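Local coordinates for putative secreted protein (Streptomyces sp. SirexAA-E, PDB 4PEY), which hydrolyses laminarin and laminarioligosaccharides as an exo-beta-1,3-glucanase of glycoside hydrolase family 55, yielding glucose and laminaribiose, at residues L283-T288 with I298-A303; V234-K239 with E256-D261. The protein carries 1 engineered substitution. One frame throughout, in Å; residues are numbered along the deposited sequence.

In the fold
Contact 2 comes first along the chain and closes before contact 1 opens. It is the antiparallel pairing of strand 231-243 with strand 255-259, a hairpin at the end of the first beta-helical half of the protein. Contact 1 belongs to the opening of the second half, where strand 284-287 faces strand 298-300, an edge strand of a parallel sheet of eight. Their centres lie about 14 Å apart, on the same side of the chain's centre, and they touch: His284 NE2 packs against Leu258 CD1 at 3.6 Å, and Leu286 meets Leu260. Together they mark the junction between the two halves, away from the annotated substrate-binding sites.

Contact 1 (L283-T288 with I298-A303); sequences LHLLFT and IEIDRA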
ATOM      1  N   LEU A 283      -2.157  17.908  19.375  1.00 16.62           N
ATOM      2  CA  LEU A 283      -2.567  16.502  19.414  1.00 15.23           C
ATOM      3  C   LEU A 283      -2.225  15.764  18.128  1.00 14.46           C
ATOM      4  O   LEU A 283      -2.228  16.346  17.039  1.00 15.61           O
ATOM      5  CB  LEU A 283      -4.068  16.385  19.679  1.00 16.03           C
ATOM      6  CG  LEU A 283      -4.538  16.925  21.032  1.00 17.71           C
ATOM      7  CD1 LEU A 283      -6.053  16.890  21.102  1.00 18.33           C
ATOM      8  CD2 LEU A 283      -3.923  16.144  22.192  1.00 19.90           C
ATOM      9  N   HIS A 284      -1.934  14.478  18.269  1.00 13.57           N
ATOM     10  CA  HIS A 284      -1.850  13.583  17.127  1.00 14.61           C
ATOM     11  C   HIS A 284      -3.260  13.142  16.748  1.00 13.83           C
ATOM     12  O   HIS A 284      -4.230  13.532  17.402  1.00 14.63           O
ATOM     13  CB  HIS A 284      -0.958  12.391  17.462  1.00 14.79           C
ATOM     14  CG  HIS A 284       0.420  12.785  17.900  1.00 13.71           C
ATOM     15  ND1 HIS A 284       1.457  12.963  17.009  1.00 14.59           N
ATOM     16  CD2 HIS A 284       0.921  13.064  19.125  1.00 15.84           C
ATOM     17  CE1 HIS A 284       2.544  13.316  17.671  1.00 15.17           C
ATOM     18  NE2 HIS A 284       2.246  13.392  18.956  1.00 16.08           N
ATOM     19  N   LEU A 285      -3.375  12.351  15.683  1.00 13.68           N
ATOM     20  CA  LEU A 285      -4.681  11.911  15.188  1.00 14.05           C
ATOM     21  C   LEU A 285      -4.777  10.394  15.162  1.00 13.17           C
ATOM     22  O   LEU A 285      -3.922   9.731  14.584  1.00 13.10           O
ATOM     23  CB  LEU A 285      -4.942  12.460  13.780  1.00 13.15           C
ATOM     24  CG  LEU A 285      -5.005  13.989  13.661  1.00 13.15           C
ATOM     25  CD1 LEU A 285      -5.131  14.404  12.203  1.00 15.15           C
ATOM     26  CD2 LEU A 285      -6.158  14.564  14.480  1.00 15.16           C
ATOM     27  N   LEU A 286      -5.819   9.854  15.789  1.00 13.30           N
ATOM     28  CA  LEU A 286      -6.145   8.434  15.696  1.00 13.19           C
ATOM     29  C   LEU A 286      -7.521   8.290  15.073  1.00 13.51           C
ATOM     30  O   LEU A 286      -8.524   8.606  15.722  1.00 14.71           O
ATOM     31  CB  LEU A 286      -6.117   7.765  17.077  1.00 14.85           C
ATOM     32  CG  LEU A 286      -6.339   6.248  17.073  1.00 14.53           C
ATOM     33  CD1 LEU A 286      -5.145   5.538  16.446  1.00 15.99           C
ATOM     34  CD2 LEU A 286      -6.603   5.732  18.484  1.00 17.56           C
ATOM     35  N   PHE A 287      -7.574   7.837  13.818  1.00 13.34           N
ATOM     36  CA  PHE A 287      -8.850   7.668  13.135  1.00 12.38           C
ATOM     37  C   PHE A 287      -9.429   6.293  13.447  1.00 12.33           C
ATOM     38  O   PHE A 287      -8.917   5.267  12.992  1.00 14.72           O
ATOM     39  CB  PHE A 287      -8.708   7.847  11.612  1.00 13.62           C
ATOM     40  CG  PHE A 287      -8.386   9.252  11.186  1.00 12.97           C
ATOM     41  CD1 PHE A 287      -7.079   9.713  11.208  1.00 14.70           C
ATOM     42  CD2 PHE A 287      -9.390  10.111  10.752  1.00 15.28           C
ATOM     43  CE1 PHE A 287      -6.779  11.008  10.807  1.00 16.42           C
ATOM     44  CE2 PHE A 287      -9.093  11.402  10.360  1.00 14.78           C
ATOM     45  CZ  PHE A 287      -7.790  11.850  10.383  1.00 16.04           C
ATOM     46  N   THR A 288     -10.505   6.268  14.222  1.00 13.51           N
ATOM     47  CA  THR A 288     -11.183   5.011  14.509  1.00 13.65           C
ATOM     48  C   THR A 288     -11.899   4.554  13.228  1.00 13.42           C
ATOM     49  O   THR A 288     -12.125   5.365  12.322  1.00 13.51           O
ATOM     50  CB  THR A 288     -12.171   5.167  15.687  1.00 15.36           C
ATOM     51  OG1 THR A 288     -13.210   6.092  15.345  1.00 15.60           O
ATOM     52  CG2 THR A 288     -11.439   5.672  16.922  1.00 16.50           C
ATOM     53  N   ILE A 298      -7.999  18.248   5.574  1.00 13.07           N
ATOM     54  CA  ILE A 298      -7.306  17.992   6.822  1.00 12.82           C
ATOM     55  C   ILE A 298      -5.884  18.504   6.650  1.00 13.85           C
ATOM     56  O   ILE A 298      -5.185  18.111   5.712  1.00 16.30           O
ATOM     57  CB  ILE A 298      -7.314  16.489   7.186  1.00 13.88           C
ATOM     58  CG1 ILE A 298      -8.742  16.037   7.501  1.00 16.61           C
ATOM     59  CG2 ILE A 298      -6.360  16.198   8.345  1.00 16.91           C
ATOM     60  CD1 ILE A 298      -8.926  14.528   7.442  1.00 18.93           C
ATOM     61  N   GLU A 299      -5.474  19.404   7.538  1.00 14.32           N
ATOM     62  CA  GLU A 299      -4.167  20.038   7.443  1.00 14.78           C
ATOM     63  C   GLU A 299      -3.269  19.601   8.586  1.00 15.94           C
ATOM     64  O   GLU A 299      -3.590  19.802   9.758  1.00 18.46           O
ATOM     65  CB  GLU A 299      -4.308  21.566   7.433  1.00 19.57           C
ATOM     66  CG  GLU A 299      -5.171  22.058   6.288  1.00 25.44           C
ATOM     67  CD  GLU A 299      -5.004  23.527   6.006  1.00 34.95           C
ATOM     68  OE1 GLU A 299      -4.297  24.205   6.780  1.00 39.45           O
ATOM     69  OE2 GLU A 299      -5.587  24.000   5.006  1.00 37.94           O
ATOM     70  N   ILE A 300      -2.144  18.987   8.236  1.00 14.83           N
ATOM     71  CA  ILE A 300      -1.158  18.577   9.227  1.00 15.19           C
ATOM     72  C   ILE A 300       0.102  19.410   9.021  1.00 15.12           C
ATOM     73  O   ILE A 300       0.914  19.117   8.141  1.00 16.48           O
ATOM     74  CB  ILE A 300      -0.841  17.072   9.115  1.00 15.03           C
ATOM     75  CG1 ILE A 300      -2.120  16.249   9.290  1.00 16.25           C
ATOM     76  CG2 ILE A 300       0.215  16.654  10.145  1.00 16.29           C
ATOM     77  CD1 ILE A 300      -1.916  14.768   9.106  1.00 17.97           C
ATOM     78  N   ASP A 301       0.240  20.473   9.812  1.00 14.97           N
ATOM     79  CA  ASP A 301       1.350  21.415   9.653  1.00 16.33           C
ATOM     80  C   ASP A 301       2.136  21.566  10.953  1.00 15.21           C
ATOM     81  O   ASP A 301       2.615  22.653  11.299  1.00 18.22           O
ATOM     82  CB  ASP A 301       0.842  22.781   9.181  1.00 17.10           C
ATOM     83  CG  ASP A 301       1.943  23.626   8.572  1.00 19.86           C
ATOM     84  OD1 ASP A 301       2.951  23.042   8.118  1.00 19.35           O
ATOM     85  OD2 ASP A 301       1.815  24.869   8.557  1.00 21.91           O
ATOM     86  N   ARG A 302       2.257  20.455  11.671  1.00 14.36           N
ATOM     87  CA  ARG A 302       3.046  20.393  12.891  1.00 13.70           C
ATOM     88  C   ARG A 302       4.026  19.238  12.745  1.00 13.91           C
ATOM     89  O   ARG A 302       3.620  18.122  12.407  1.00 14.12           O
ATOM     90  CB  ARG A 302       2.157  20.189  14.111  1.00 15.92           C
ATOM     91  CG  ARG A 302       2.889  20.352  15.428  1.00 17.80           C
ATOM     92  CD  ARG A 302       2.018  19.944  16.613  1.00 19.84           C
ATOM     93  NE  ARG A 302       2.109  18.508  16.883  1.00 22.26           N
ATOM     94  CZ  ARG A 302       1.095  17.653  16.803  1.00 21.30           C
ATOM     95  NH1 ARG A 302       1.287  16.372  17.079  1.00 21.88           N
ATOM     96  NH2 ARG A 302      -0.115  18.075  16.464  1.00 21.94           N
ATOM     97  N   ALA A 303       5.304  19.501  12.990  1.00 14.77           N
ATOM     98  CA  ALA A 303       6.321  18.458  12.892  1.00 13.97           C
ATOM     99  C   ALA A 303       6.009  17.256  13.791  1.00 13.16           C
ATOM    100  O   ALA A 303       5.464  17.411  14.886  1.00 14.91           O
ATOM    101  CB  ALA A 303       7.684  19.023  13.233  1.00 13.71           C
TER
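One face of the His284 imidazole is met by NH1 of Arg302, 3.3 Å above the ring plane and displaced toward the rim. Ring and guanidinium planes are 84° apart, close to perpendicular, and the ring atoms lie at the guanidinium's edge instead of stacking on its face. NH1 comes within 3.4 Å of His284 CE1, while His284 ND1 has its hydrogen-bond partner elsewhere, in the backbone N of Val306, a bond that would help set the rotation of the ring. The phenyl ring of Phe287 is met obliquely by Ile298 CD1, 4.1 Å from CZ, the two side chains reaching tip to tip.

Arginine suits its place because one flat cationic head can serve several partners at the end of a long chain. A bend at chi3 of Arg302 (87°) turns NE out of the otherwise extended chain, and NH2 donates to Leu283 O over 2.8 Å. That donor stands above the carbonyl plane, although the oxygen lies near the plane of the guanidinium. NH2 also bonds Val279 O, near the C-terminal end of helix 272-280. An alanine in place of Arg302 would probably leave Leu283 O and Val279 O without this shared donor and uncover the face of His284 on which NH1 rests.

Deeper in, branched aliphatic side chains fill the space between the strands: Leu285 CD1 lies 4.4 Å from Ile298 CG2 and 4.5 Å from Ile300 CD1. Ile275 of helix 272-280 packs on both Leu285 and Ile298, and Leu324 of the next strand covers Ile298 and Ile300. The strand axes approach only to 10.2 Å, so side chains make the join, an arrangement characteristic of the apolar interior of a parallel beta-helix, here at the beginning of the second half.

Contact 2 (V234-K239 with E256-D261); sequences VFVPAK and ESLPLD
Val236 and Leu258 make the compact part of this contact, with CG2 of the valine 3.8 Å from CD1 of the leucine. With CG1 of Val236 anti to the backbone N (chi1 -177°), CG2 is the branch left to meet the leucine, and the two side chains meet at a slant. Beta-branched valine favours the extended backbone, and leucine has the reach to meet it from a neighbouring position on the same face.

Beneath them four backbone hydrogen bonds zip the strands together. Val234 and Leu258 form one hydrogen-bonded pair, with Val234 N to Leu258 O at 2.8 Å. Val236 and Glu256 form the other, its return bond from Glu256 N to Val236 O longer at 3.1 Å. Between them Phe235 and Ser257 are a non-hydrogen-bonded pair, where Ser257 CA makes a CH...O contact with Val234 O.

The looser side is toward Glu256, whose exposed, extended side chain suits a charged residue at the rim. On the other face of the hairpin Ser257 OG meets the edge of the Phe235 ring, in its plane, 3.5 Å from CD1. That small hydroxyl fits beside the ring and finds its hydrogen bond in Tyr226 OH.

Strand 224-228 pairs antiparallel with strand 231-243 through a backbone bond between Phe224 and Phe235, with Leu225 against Val234 and Tyr226 against Phe235, while Phe263 of strand 263-266 covers both Val234 and Leu258.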
ATOM      1  N   VAL A 234       0.807   4.667  21.409  1.00 13.86           N
ATOM      2  CA  VAL A 234       1.204   4.391  20.042  1.00 13.58           C
ATOM      3  C   VAL A 234       2.723   4.343  19.983  1.00 14.39           C
ATOM      4  O   VAL A 234       3.404   5.280  20.420  1.00 14.42           O
ATOM      5  CB  VAL A 234       0.652   5.438  19.060  1.00 14.28           C
ATOM      6  CG1 VAL A 234       1.268   5.239  17.671  1.00 14.46           C
ATOM      7  CG2 VAL A 234      -0.869   5.352  19.006  1.00 15.10           C
ATOM      8  N   PHE A 235       3.255   3.231  19.480  1.00 13.83           N
ATOM      9  CA  PHE A 235       4.696   3.095  19.353  1.00 13.72           C
ATOM     10  C   PHE A 235       5.132   3.692  18.035  1.00 12.56           C
ATOM     11  O   PHE A 235       4.514   3.429  16.997  1.00 14.09           O
ATOM     12  CB  PHE A 235       5.149   1.637  19.450  1.00 14.48           C
ATOM     13  CG  PHE A 235       6.643   1.487  19.522  1.00 14.57           C
ATOM     14  CD1 PHE A 235       7.338   1.890  20.654  1.00 17.44           C
ATOM     15  CD2 PHE A 235       7.353   0.970  18.454  1.00 15.89           C
ATOM     16  CE1 PHE A 235       8.718   1.764  20.722  1.00 19.36           C
ATOM     17  CE2 PHE A 235       8.734   0.835  18.520  1.00 18.09           C
ATOM     18  CZ  PHE A 235       9.414   1.240  19.654  1.00 19.35           C
ATOM     19  N   VAL A 236       6.189   4.506  18.090  1.00 12.88           N
ATOM     20  CA  VAL A 236       6.697   5.219  16.923  1.00 13.51           C
ATOM     21  C   VAL A 236       8.144   4.792  16.662  1.00 13.92           C
ATOM     22  O   VAL A 236       9.079   5.338  17.248  1.00 15.86           O
ATOM     23  CB  VAL A 236       6.627   6.750  17.113  1.00 14.53           C
ATOM     24  CG1 VAL A 236       7.082   7.464  15.850  1.00 15.90           C
ATOM     25  CG2 VAL A 236       5.210   7.176  17.472  1.00 15.91           C
ATOM     26  N   PRO A 237       8.330   3.780  15.807  1.00 13.26           N
ATOM     27  CA  PRO A 237       9.684   3.287  15.511  1.00 13.22           C
ATOM     28  C   PRO A 237      10.611   4.368  14.964  1.00 15.60           C
ATOM     29  O   PRO A 237      10.173   5.246  14.215  1.00 16.49           O
ATOM     30  CB  PRO A 237       9.434   2.204  14.454  1.00 14.71           C
ATOM     31  CG  PRO A 237       8.052   1.715  14.767  1.00 14.84           C
ATOM     32  CD  PRO A 237       7.288   2.946  15.181  1.00 15.51           C
ATOM     33  N   ALA A 238      11.882   4.295  15.350  1.00 17.08           N
ATOM     34  CA  ALA A 238      12.915   5.165  14.802  1.00 18.53           C
ATOM     35  C   ALA A 238      13.312   4.682  13.406  1.00 16.87           C
ATOM     36  O   ALA A 238      13.145   3.501  13.080  1.00 17.67           O
ATOM     37  CB  ALA A 238      14.125   5.188  15.710  1.00 21.60           C
ATOM     38  N   LYS A 239      13.851   5.577  12.587  1.00 15.95           N
ATOM     39  CA  LYS A 239      14.217   5.180  11.229  1.00 15.34           C
ATOM     40  C   LYS A 239      15.492   4.349  11.223  1.00 15.19           C
ATOM     41  O   LYS A 239      16.337   4.453  12.119  1.00 17.46           O
ATOM     42  CB  LYS A 239      14.361   6.402  10.312  1.00 20.26           C
ATOM     43  CG  LYS A 239      15.720   7.054  10.249  1.00 24.08           C
ATOM     44  CD  LYS A 239      15.732   8.130   9.145  1.00 26.32           C
ATOM     45  CE  LYS A 239      17.117   8.742   8.965  1.00 30.87           C
ATOM     46  NZ  LYS A 239      17.573   9.442  10.193  1.00 34.29           N
ATOM     47  N   GLU A 256       9.872   5.705  20.191  1.00 21.14           N
ATOM     48  CA  GLU A 256       9.208   6.499  21.227  1.00 22.97           C
ATOM     49  C   GLU A 256       7.781   5.999  21.413  1.00 20.45           C
ATOM     50  O   GLU A 256       7.163   5.552  20.456  1.00 21.26           O
ATOM     51  CB  GLU A 256       9.208   7.987  20.835  1.00 28.57           C
ATOM     52  CG  GLU A 256       8.694   8.957  21.890  1.00 37.06           C
ATOM     53  CD  GLU A 256       8.423  10.354  21.328  1.00 42.70           C
ATOM     54  OE1 GLU A 256       8.586  10.555  20.103  1.00 45.78           O
ATOM     55  OE2 GLU A 256       8.048  11.253  22.113  1.00 44.38           O
ATOM     56  N   SER A 257       7.260   6.060  22.635  1.00 19.80           N
ATOM     57  CA  SER A 257       5.855   5.732  22.873  1.00 20.13           C
ATOM     58  C   SER A 257       5.054   6.984  23.200  1.00 20.43           C
ATOM     59  O   SER A 257       5.430   7.764  24.085  1.00 25.40           O
ATOM     60  CB  SER A 257       5.712   4.713  24.005  1.00 23.15           C
ATOM     61  OG  SER A 257       6.232   3.451  23.624  1.00 24.43           O
ATOM     62  N   LEU A 258       3.953   7.175  22.479  1.00 18.30           N
ATOM     63  CA  LEU A 258       3.056   8.305  22.715  1.00 18.06           C
ATOM     64  C   LEU A 258       1.792   7.839  23.427  1.00 18.65           C
ATOM     65  O   LEU A 258       1.086   6.976  22.915  1.00 20.17           O
ATOM     66  CB  LEU A 258       2.677   8.975  21.396  1.00 18.53           C
ATOM     67  CG  LEU A 258       3.808   9.558  20.554  1.00 20.76           C
ATOM     68  CD1 LEU A 258       3.288   9.968  19.185  1.00 20.42           C
ATOM     69  CD2 LEU A 258       4.437  10.748  21.278  1.00 23.66           C
ATOM     70  N   PRO A 259       1.501   8.399  24.609  1.00 18.75           N
ATOM     71  CA  PRO A 259       0.247   8.043  25.288  1.00 19.53           C
ATOM     72  C   PRO A 259      -0.991   8.395  24.465  1.00 19.17           C
ATOM     73  O   PRO A 259      -0.980   9.391  23.731  1.00 18.10           O
ATOM     74  CB  PRO A 259       0.291   8.881  26.573  1.00 22.47           C
ATOM     75  CG  PRO A 259       1.745   9.193  26.779  1.00 24.50           C
ATOM     76  CD  PRO A 259       2.315   9.339  25.398  1.00 21.56           C
ATOM     77  N   LEU A 260      -2.044   7.590  24.598  1.00 17.12           N
ATOM     78  CA  LEU A 260      -3.290   7.822  23.879  1.00 18.60           C
ATOM     79  C   LEU A 260      -3.883   9.202  24.172  1.00 20.10           C
ATOM     80  O   LEU A 260      -4.573   9.773  23.322  1.00 18.91           O
ATOM     81  CB  LEU A 260      -4.310   6.730  24.219  1.00 21.19           C
ATOM     82  CG  LEU A 260      -5.636   6.764  23.455  1.00 24.62           C
ATOM     83  CD1 LEU A 260      -5.400   6.511  21.975  1.00 25.40           C
ATOM     84  CD2 LEU A 260      -6.618   5.748  24.023  1.00 25.58           C
ATOM     85  N   ASP A 261      -3.618   9.753  25.355  1.00 19.88           N
ATOM     86  CA  ASP A 261      -4.203  11.052  25.678  1.00 20.92           C
ATOM     87  C   ASP A 261      -3.517  12.188  24.909  1.00 20.41           C
ATOM     88  O   ASP A 261      -3.937  13.342  24.996  1.00 20.08           O
ATOM     89  CB  ASP A 261      -4.210  11.309  27.204  1.00 24.59           C
ATOM     90  CG  ASP A 261      -2.821  11.525  27.819  1.00 29.23           C
ATOM     91  OD1 ASP A 261      -1.816  11.713  27.112  1.00 29.37           O
ATOM     92  OD2 ASP A 261      -2.751  11.543  29.072  1.00 35.36           O
TER